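Long-range contacts in halogenase PltM (PDB 6BZN), which halogenates phenolic substrates, accepting an unusual range of substrates and halides, and binds FAD, as in flavin-dependent halogenases: residues A212-S217 against R323-S328; F253-L258 against F278-A283; G344-L349 against T395-V400. All blocks are in the same frame, centred on the assembly; numbering follows the deposited sequence.

Interaction 1 (A212-S217 against R323-S328)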
# COMPACT_ATOMS: atom_id res chain seq x y z
N ALA A 212 17.22 -2.91 -2.36
CA ALA A 212 17.50 -4.00 -1.42
C ALA A 212 16.52 -5.16 -1.52
O ALA A 212 16.86 -6.28 -1.16
CB ALA A 212 17.56 -3.48 0.01
N THR A 213 15.28 -4.89 -1.97
CA THR A 213 14.26 -5.91 -2.06
C THR A 213 14.20 -6.47 -3.48
O THR A 213 14.10 -5.71 -4.45
CB THR A 213 12.88 -5.32 -1.68
OG1 THR A 213 12.99 -4.62 -0.43
CG2 THR A 213 11.86 -6.41 -1.52
N ASP A 214 14.26 -7.80 -3.58
CA ASP A 214 14.18 -8.54 -4.84
C ASP A 214 13.22 -9.70 -4.60
O ASP A 214 13.62 -10.75 -4.08
CB ASP A 214 15.59 -9.01 -5.23
CG ASP A 214 15.65 -9.72 -6.58
OD1 ASP A 214 14.63 -9.95 -7.26
OD2 ASP A 214 16.80 -10.06 -6.96
N THR A 215 11.95 -9.49 -4.95
CA THR A 215 10.91 -10.43 -4.64
C THR A 215 9.98 -10.66 -5.81
O THR A 215 9.87 -9.81 -6.69
CB THR A 215 10.03 -9.99 -3.44
OG1 THR A 215 9.44 -8.71 -3.69
CG2 THR A 215 10.84 -9.94 -2.14
N CYS A 216 9.33 -11.82 -5.77
CA CYS A 216 8.32 -12.22 -6.74
C CYS A 216 7.01 -12.41 -5.98
O CYS A 216 6.99 -12.43 -4.74
CB CYS A 216 8.71 -13.52 -7.46
SG CYS A 216 8.90 -14.96 -6.39
N SER A 217 5.91 -12.50 -6.73
CA SER A 217 4.59 -12.65 -6.15
C SER A 217 3.70 -13.53 -7.02
O SER A 217 3.69 -13.38 -8.26
CB SER A 217 3.95 -11.26 -5.97
OG SER A 217 2.71 -11.37 -5.29
N ARG A 323 9.49 -10.33 -10.79
CA ARG A 323 10.10 -9.29 -10.00
C ARG A 323 9.22 -8.06 -9.86
O ARG A 323 9.01 -7.29 -10.82
CB ARG A 323 11.45 -8.85 -10.53
CG ARG A 323 11.98 -7.77 -9.60
CD ARG A 323 13.45 -7.66 -9.55
NE ARG A 323 13.87 -6.94 -8.35
CZ ARG A 323 15.10 -6.49 -8.15
NH1 ARG A 323 16.04 -6.69 -9.07
NH2 ARG A 323 15.41 -5.86 -7.02
N ILE A 324 8.77 -7.82 -8.64
CA ILE A 324 7.79 -6.79 -8.39
C ILE A 324 8.35 -5.43 -7.99
O ILE A 324 7.60 -4.46 -7.91
CB ILE A 324 6.74 -7.28 -7.37
CG1 ILE A 324 7.33 -7.43 -5.97
CG2 ILE A 324 6.12 -8.59 -7.84
CD1 ILE A 324 6.37 -7.99 -4.96
N ASN A 325 9.67 -5.34 -7.82
CA ASN A 325 10.30 -4.16 -7.23
C ASN A 325 10.91 -3.26 -8.30
O ASN A 325 11.60 -3.74 -9.17
CB ASN A 325 11.43 -4.56 -6.27
CG ASN A 325 11.29 -5.97 -5.75
OD1 ASN A 325 11.80 -6.91 -6.36
ND2 ASN A 325 10.55 -6.14 -4.65
N TYR A 326 10.69 -1.96 -8.16
CA TYR A 326 11.31 -0.97 -9.05
C TYR A 326 11.23 0.38 -8.40
O TYR A 326 10.43 0.59 -7.49
CB TYR A 326 10.65 -0.97 -10.43
CG TYR A 326 9.15 -0.78 -10.41
CD1 TYR A 326 8.59 0.50 -10.45
CD2 TYR A 326 8.30 -1.86 -10.37
CE1 TYR A 326 7.21 0.68 -10.42
CE2 TYR A 326 6.91 -1.68 -10.33
CZ TYR A 326 6.38 -0.41 -10.37
OH TYR A 326 5.01 -0.26 -10.34
N ARG A 327 12.10 1.28 -8.84
CA ARG A 327 12.08 2.67 -8.42
C ARG A 327 12.34 3.54 -9.64
O ARG A 327 12.56 3.02 -10.74
CB ARG A 327 13.12 2.92 -7.33
CG ARG A 327 14.56 2.75 -7.76
CD ARG A 327 15.54 3.14 -6.66
NE ARG A 327 16.88 3.13 -7.26
CZ ARG A 327 17.52 4.18 -7.78
NH1 ARG A 327 17.00 5.41 -7.78
NH2 ARG A 327 18.72 3.99 -8.31
N SER A 328 12.27 4.85 -9.45
CA SER A 328 12.55 5.81 -10.52
C SER A 328 13.50 6.89 -10.05
O SER A 328 13.51 7.27 -8.88
CB SER A 328 11.27 6.45 -11.03
OG SER A 328 10.39 5.50 -11.59

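Interaction 2 (F253-L258 against F278-A283)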
# COMPACT_ATOMS: atom_id res chain seq x y z
N PHE A 253 7.98 -16.91 6.84
CA PHE A 253 8.96 -17.97 6.94
C PHE A 253 10.22 -17.47 6.27
O PHE A 253 10.21 -16.41 5.65
CB PHE A 253 8.42 -19.26 6.29
CG PHE A 253 7.68 -19.01 5.01
CD1 PHE A 253 8.37 -18.93 3.81
CD2 PHE A 253 6.30 -18.82 5.00
CE1 PHE A 253 7.70 -18.69 2.62
CE2 PHE A 253 5.63 -18.56 3.83
CZ PHE A 253 6.33 -18.49 2.64
N GLU A 254 11.32 -18.21 6.40
CA GLU A 254 12.63 -17.67 6.04
C GLU A 254 12.73 -17.04 4.63
O GLU A 254 13.33 -15.99 4.48
CB GLU A 254 13.73 -18.73 6.20
CG GLU A 254 15.12 -18.11 6.11
CD GLU A 254 16.23 -19.12 6.06
OE1 GLU A 254 17.28 -18.78 5.47
OE2 GLU A 254 16.07 -20.24 6.62
N GLU A 255 12.13 -17.68 3.64
CA GLU A 255 12.31 -17.31 2.23
C GLU A 255 11.18 -16.47 1.66
O GLU A 255 11.21 -16.10 0.48
CB GLU A 255 12.54 -18.56 1.34
CG GLU A 255 11.35 -19.47 1.11
CD GLU A 255 11.12 -20.52 2.19
OE1 GLU A 255 11.71 -20.42 3.28
OE2 GLU A 255 10.33 -21.46 1.95
N GLY A 256 10.18 -16.15 2.47
CA GLY A 256 9.00 -15.49 1.95
C GLY A 256 7.83 -15.40 2.89
O GLY A 256 7.95 -15.60 4.09
N TRP A 257 6.69 -15.07 2.31
CA TRP A 257 5.46 -14.98 3.08
C TRP A 257 4.23 -15.16 2.23
O TRP A 257 4.29 -15.07 0.99
CB TRP A 257 5.42 -13.64 3.83
CG TRP A 257 5.15 -12.42 3.01
CD1 TRP A 257 6.04 -11.75 2.19
CD2 TRP A 257 3.93 -11.67 2.97
NE1 TRP A 257 5.42 -10.65 1.65
CE2 TRP A 257 4.13 -10.57 2.12
CE3 TRP A 257 2.67 -11.83 3.58
CZ2 TRP A 257 3.12 -9.64 1.84
CZ3 TRP A 257 1.69 -10.91 3.33
CH2 TRP A 257 1.91 -9.83 2.46
N LEU A 258 3.12 -15.46 2.90
CA LEU A 258 1.83 -15.65 2.26
C LEU A 258 0.76 -14.86 3.02
O LEU A 258 0.72 -14.87 4.27
CB LEU A 258 1.49 -17.15 2.17
CG LEU A 258 0.10 -17.58 1.68
CD1 LEU A 258 0.12 -18.96 1.02
CD2 LEU A 258 -0.93 -17.59 2.82
N PHE A 278 1.36 -15.26 -2.40
CA PHE A 278 2.62 -15.68 -1.77
C PHE A 278 3.82 -15.12 -2.51
O PHE A 278 3.83 -15.02 -3.75
CB PHE A 278 2.72 -17.20 -1.52
CG PHE A 278 2.68 -18.07 -2.74
CD1 PHE A 278 1.46 -18.43 -3.33
CD2 PHE A 278 3.84 -18.63 -3.25
CE1 PHE A 278 1.42 -19.27 -4.43
CE2 PHE A 278 3.81 -19.47 -4.35
CZ PHE A 278 2.60 -19.79 -4.94
N GLN A 279 4.81 -14.70 -1.71
CA GLN A 279 5.95 -13.94 -2.19
C GLN A 279 7.22 -14.63 -1.76
O GLN A 279 7.30 -15.10 -0.63
CB GLN A 279 5.98 -12.53 -1.58
CG GLN A 279 4.91 -11.56 -2.09
CD GLN A 279 3.49 -12.02 -1.85
OE1 GLN A 279 2.72 -12.21 -2.79
NE2 GLN A 279 3.12 -12.20 -0.58
N PHE A 280 8.21 -14.66 -2.65
CA PHE A 280 9.54 -15.15 -2.31
C PHE A 280 10.61 -14.06 -2.45
O PHE A 280 10.60 -13.28 -3.38
CB PHE A 280 9.94 -16.34 -3.19
CG PHE A 280 9.07 -17.54 -3.00
CD1 PHE A 280 9.06 -18.22 -1.77
CD2 PHE A 280 8.28 -18.02 -4.03
CE1 PHE A 280 8.26 -19.34 -1.58
CE2 PHE A 280 7.48 -19.14 -3.85
CZ PHE A 280 7.47 -19.80 -2.63
N ASN A 281 11.52 -14.06 -1.48
CA ASN A 281 12.79 -13.40 -1.60
C ASN A 281 13.62 -14.17 -2.63
O ASN A 281 14.07 -15.29 -2.37
CB ASN A 281 13.49 -13.40 -0.23
CG ASN A 281 14.83 -12.72 -0.25
OD1 ASN A 281 15.34 -12.34 -1.30
ND2 ASN A 281 15.41 -12.54 0.93
N ASN A 282 13.83 -13.57 -3.80
CA ASN A 282 14.51 -14.24 -4.92
C ASN A 282 15.98 -14.55 -4.61
O ASN A 282 16.56 -15.44 -5.23
CB ASN A 282 14.43 -13.40 -6.20
CG ASN A 282 13.03 -13.35 -6.81
OD1 ASN A 282 12.34 -14.36 -6.90
ND2 ASN A 282 12.64 -12.18 -7.29
N ALA A 283 16.56 -13.84 -3.65
CA ALA A 283 17.89 -14.18 -3.14
C ALA A 283 17.93 -15.50 -2.37
O ALA A 283 19.01 -16.07 -2.22
CB ALA A 283 18.42 -13.05 -2.25
O HOH W 1 13.59 -13.54 3.13

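Interaction 3 (G344-L349 against T395-V400)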
# COMPACT_ATOMS: atom_id res chain seq x y z
N GLY A 344 7.43 3.76 -8.43
CA GLY A 344 8.12 2.74 -7.69
C GLY A 344 7.19 1.83 -6.92
O GLY A 344 6.11 2.26 -6.52
N PHE A 345 7.60 0.58 -6.76
CA PHE A 345 6.88 -0.37 -5.92
C PHE A 345 7.86 -1.30 -5.25
O PHE A 345 8.85 -1.67 -5.86
CB PHE A 345 5.89 -1.19 -6.74
CG PHE A 345 4.99 -2.05 -5.89
CD1 PHE A 345 3.94 -1.47 -5.20
CD2 PHE A 345 5.21 -3.41 -5.77
CE1 PHE A 345 3.10 -2.25 -4.41
CE2 PHE A 345 4.37 -4.20 -4.99
CZ PHE A 345 3.30 -3.61 -4.31
N ILE A 346 7.59 -1.71 -4.01
CA ILE A 346 8.50 -2.58 -3.28
C ILE A 346 7.90 -3.95 -3.04
O ILE A 346 8.42 -4.95 -3.52
CB ILE A 346 8.96 -1.91 -1.97
CG1 ILE A 346 9.69 -0.58 -2.25
CG2 ILE A 346 9.85 -2.85 -1.17
CD1 ILE A 346 10.93 -0.66 -3.14
N ASP A 347 6.80 -4.01 -2.30
CA ASP A 347 6.23 -5.31 -1.92
C ASP A 347 4.84 -5.10 -1.34
O ASP A 347 4.55 -4.04 -0.83
CB ASP A 347 7.16 -5.98 -0.88
CG ASP A 347 6.95 -7.49 -0.76
OD1 ASP A 347 6.06 -7.89 0.03
OD2 ASP A 347 7.71 -8.29 -1.40
N PRO A 348 3.98 -6.12 -1.42
CA PRO A 348 2.71 -6.02 -0.70
C PRO A 348 2.84 -5.93 0.82
O PRO A 348 1.90 -5.47 1.49
CB PRO A 348 1.97 -7.30 -1.09
CG PRO A 348 3.02 -8.22 -1.65
CD PRO A 348 4.01 -7.31 -2.31
N LEU A 349 3.99 -6.34 1.36
CA LEU A 349 4.19 -6.42 2.80
C LEU A 349 4.04 -5.07 3.47
O LEU A 349 4.77 -4.13 3.17
CB LEU A 349 5.56 -6.99 3.14
CG LEU A 349 5.82 -7.21 4.63
CD1 LEU A 349 4.95 -8.33 5.16
CD2 LEU A 349 7.29 -7.47 4.92
N THR A 395 12.20 4.45 1.73
CA THR A 395 11.83 3.99 3.07
C THR A 395 11.15 2.63 3.01
O THR A 395 11.46 1.75 3.80
CB THR A 395 10.92 5.00 3.78
OG1 THR A 395 11.66 6.20 4.00
CG2 THR A 395 10.43 4.47 5.15
N ASN A 396 10.24 2.47 2.06
CA ASN A 396 9.51 1.23 1.86
C ASN A 396 10.50 0.08 1.57
O ASN A 396 10.36 -1.02 2.11
CB ASN A 396 8.50 1.46 0.72
CG ASN A 396 7.42 0.39 0.59
OD1 ASN A 396 7.38 -0.64 1.29
ND2 ASN A 396 6.50 0.66 -0.33
N ASP A 397 11.53 0.37 0.76
CA ASP A 397 12.57 -0.62 0.43
C ASP A 397 13.35 -1.08 1.67
O ASP A 397 13.61 -2.27 1.83
CB ASP A 397 13.53 -0.04 -0.60
CG ASP A 397 14.49 -1.08 -1.19
OD1 ASP A 397 14.10 -2.25 -1.40
OD2 ASP A 397 15.64 -0.69 -1.49
N GLN A 398 13.74 -0.14 2.54
CA GLN A 398 14.44 -0.50 3.78
C GLN A 398 13.51 -1.27 4.71
O GLN A 398 13.87 -2.35 5.20
CB GLN A 398 15.03 0.72 4.49
CG GLN A 398 16.32 1.25 3.88
CD GLN A 398 17.49 0.27 3.99
OE1 GLN A 398 17.86 -0.17 5.08
NE2 GLN A 398 18.09 -0.07 2.84
N LEU A 399 12.29 -0.76 4.90
CA LEU A 399 11.33 -1.46 5.76
C LEU A 399 11.14 -2.91 5.35
O LEU A 399 11.22 -3.82 6.19
CB LEU A 399 9.98 -0.73 5.76
CG LEU A 399 8.80 -1.45 6.42
CD1 LEU A 399 9.02 -1.57 7.93
CD2 LEU A 399 7.50 -0.74 6.12
N VAL A 400 10.93 -3.14 4.06
CA VAL A 400 10.55 -4.44 3.57
C VAL A 400 11.77 -5.37 3.52
O VAL A 400 11.68 -6.50 3.97
CB VAL A 400 9.83 -4.37 2.20
CG1 VAL A 400 9.72 -5.75 1.56
CG2 VAL A 400 8.45 -3.76 2.37
O HOH W 2 5.43 -1.11 -2.08

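Interaction 1 (A212-S217 against R323-S328)
The carboxylate of Asp-214 lies over one face of the Arg-323 guanidinium, the two planes only 20° apart, with Asp-214 OD1 3.3 Å from Arg-323 NE and offset toward the rim. Because that oxygen sits well out of the guanidinium plane, no N-H is aimed at it: the salt bridge is one of charge alone, and Asp-214 OD1 takes its hydrogen bond from Asn-282 ND2. The in-plane edge of the arginine is used differently. Arg-323 NH2 donates to Thr-213 O at 2.9 Å, and Arg-323 NE to Asn-325 OD1, also at 2.9 Å. The chain that delivers this edge is extended, with CG anti to the backbone N (chi1 -179°).

Asn-325 OD1 is held on both lone pairs in its carbonyl plane, since Thr-215 N reaches the second one at 2.9 Å. At the other end of the amide, Asn-325 ND2 donates to Thr-215 OG1 at 3.0 Å, with its other bond going to Ile-346 O; these ties fix the amide's rotation. Thr-215 OG1 is also hydrogen-bonded to Asp-347 OD2. Beside them, Ile-324 N donates to Thr-215 O at 3.0 Å, and Ile-324 CG2 packs on Ser-217 CB. The contact thus joins the entrance to strand 215-223 with the segment that leaves its antiparallel neighbour, strand 313-321, and leads to Tyr-326, an FAD-binding residue.

A leucine in place of Arg-323 would probably leave Asp-214 without its charged mate and Asn-325 OD1 with one donor fewer. Thr-213 O and Asn-325 OD1, two acceptors, approach to 3.2 Å; the adjacent N-H groups of one cation, each directed at one oxygen, probably offset their mutual repulsion.

Interaction 2 (F253-L258 against F278-A283)
Glu-255 and Phe-280 run side by side in the same direction, carboxylate and ring planes 4° apart, and Glu-255 CG touches Phe-280 CD1 at 3.9 Å. Glu-255 O lies in the plane of that ring, at its edge. Phe-253 approaches the same ring with its own edge, Phe-253 CE1 standing 4.3 Å from Phe-280 CE1. Further along, Leu-258 crosses Phe-278 at a slant, and the contact is made near the backbone, Leu-258 CB to Phe-278 CB at 3.9 Å. Helix 291-301 packs against this side through Leu-298, which meets Phe-253, Leu-258 and Phe-278.

Leu-258, Phe-278 and Phe-280 lie on one face of a beta hairpin, strands 256-262 and 273-281, whose local axes are antiparallel (176°) and 4.6 Å apart; Phe-253 and Glu-255 reach that side from the turn before it. Trp-257 and Gln-279 form a hydrogen-bonded pair of the hairpin: Gln-279 N donates to Trp-257 O at 2.8 Å, and Trp-257 N to Gln-279 O at 3.0 Å. Asn-281 N extends the pairing to Glu-255 O. Gly-256 pairs with Phe-280 without hydrogen bonds, and a CB on it would run into Gln-279 O. A type I turn from Phe-253 to Gly-256 links this hairpin to strand 248-253, and Gly-256 O sits over the centre of the Phe-253 ring.

On the opposite face the indole of Trp-257 is brought back over its partner strand by a chi1 of 73°, with CG between the backbone N and carbonyl carbon. The Gln-279 chain runs along one face of it, Gln-279 CB 3.8 Å from Trp-257 NE1, with the amide end over that face toward the rim. Tyr-404 also meets that indole. At the margin, a water bridges Glu-254 O and Asn-281 ND2, while Asn-281 OD1 accepts from Ala-283 N in an Asx turn.

Interaction 3 (G344-L349 against T395-V400)
One water oxygen is gripped from both segments, where Ile-346 packs on Asn-396: it accepts from Ile-346 N at 3.0 Å and, weakly, from Asn-396 ND2 at 2.7 Å, and donates weakly to Asp-347 O. The same water sits over a face of the Phe-345 ring, toward the rim.

The direct contact is made largely by carbon. Ile-346 points at helix 383-406 and splits its branches over it. Ile-346 CG1 lies against Asn-396 CG at 3.8 Å, the two side chains sliding past each other in opposite directions. Ile-346 CD1 reaches Asp-397 CB at 3.7 Å, crossing it at about a right angle. The other branch, Ile-346 CG2, lies anti to the backbone N, as the chi1 of -60° on CG1 requires, and meets Val-400 CB at 3.7 Å, one helical turn after Asn-396. Val-400 in turn sets CG1 against Asp-347 CB at 3.5 Å, and its CG2 methyl beside Leu-349 O. The irregular loop between helices 340-343 and 352-374 is thereby packed along one side of helix 383-406.

The carboxylates at this interface turn their oxygens elsewhere. Asp-347 OD1 accepts from Leu-349 N at 2.9 Å through its anti lone pair, closing an Asx turn, and from Trp-257 NE1; OD2 is hydrogen-bonded to Tyr-404 OH as well as to the Thr-215 hydroxyl. Asp-397 is tied to Thr-213 OG1 and Ala-212 N. With four hydrogen-bonding partners around its buried carboxylate, Asp-347 can offer its CB to Val-400 without stranding either oxygen, so polar and apolar ends of one residue serve different neighbours.

The contacts adjoin one another in the chain's interior. Interactions 1 and 3 have centres about 8 Å apart and share two hydrogen bonds, Asn-325 ND2 to Ile-346 O at 2.7 Å and Thr-213 OG1 to Asp-397 OD1 at 2.8 Å. Interaction 2, about 12 Å from interaction 1, is continuous with it through neighbouring strands 215-223 and 273-281, where Asn-282 N meets Asp-214 O at 2.8 Å. It reaches interaction 3 by Trp-257 NE1 to Asp-347 OD1, 3.3 Å. A bound calcium ion lies about 8 Å from the Ile-324, Trp-257 and Asp-347 side chains, and Tyr-326 contacts FAD in other structures of the protein.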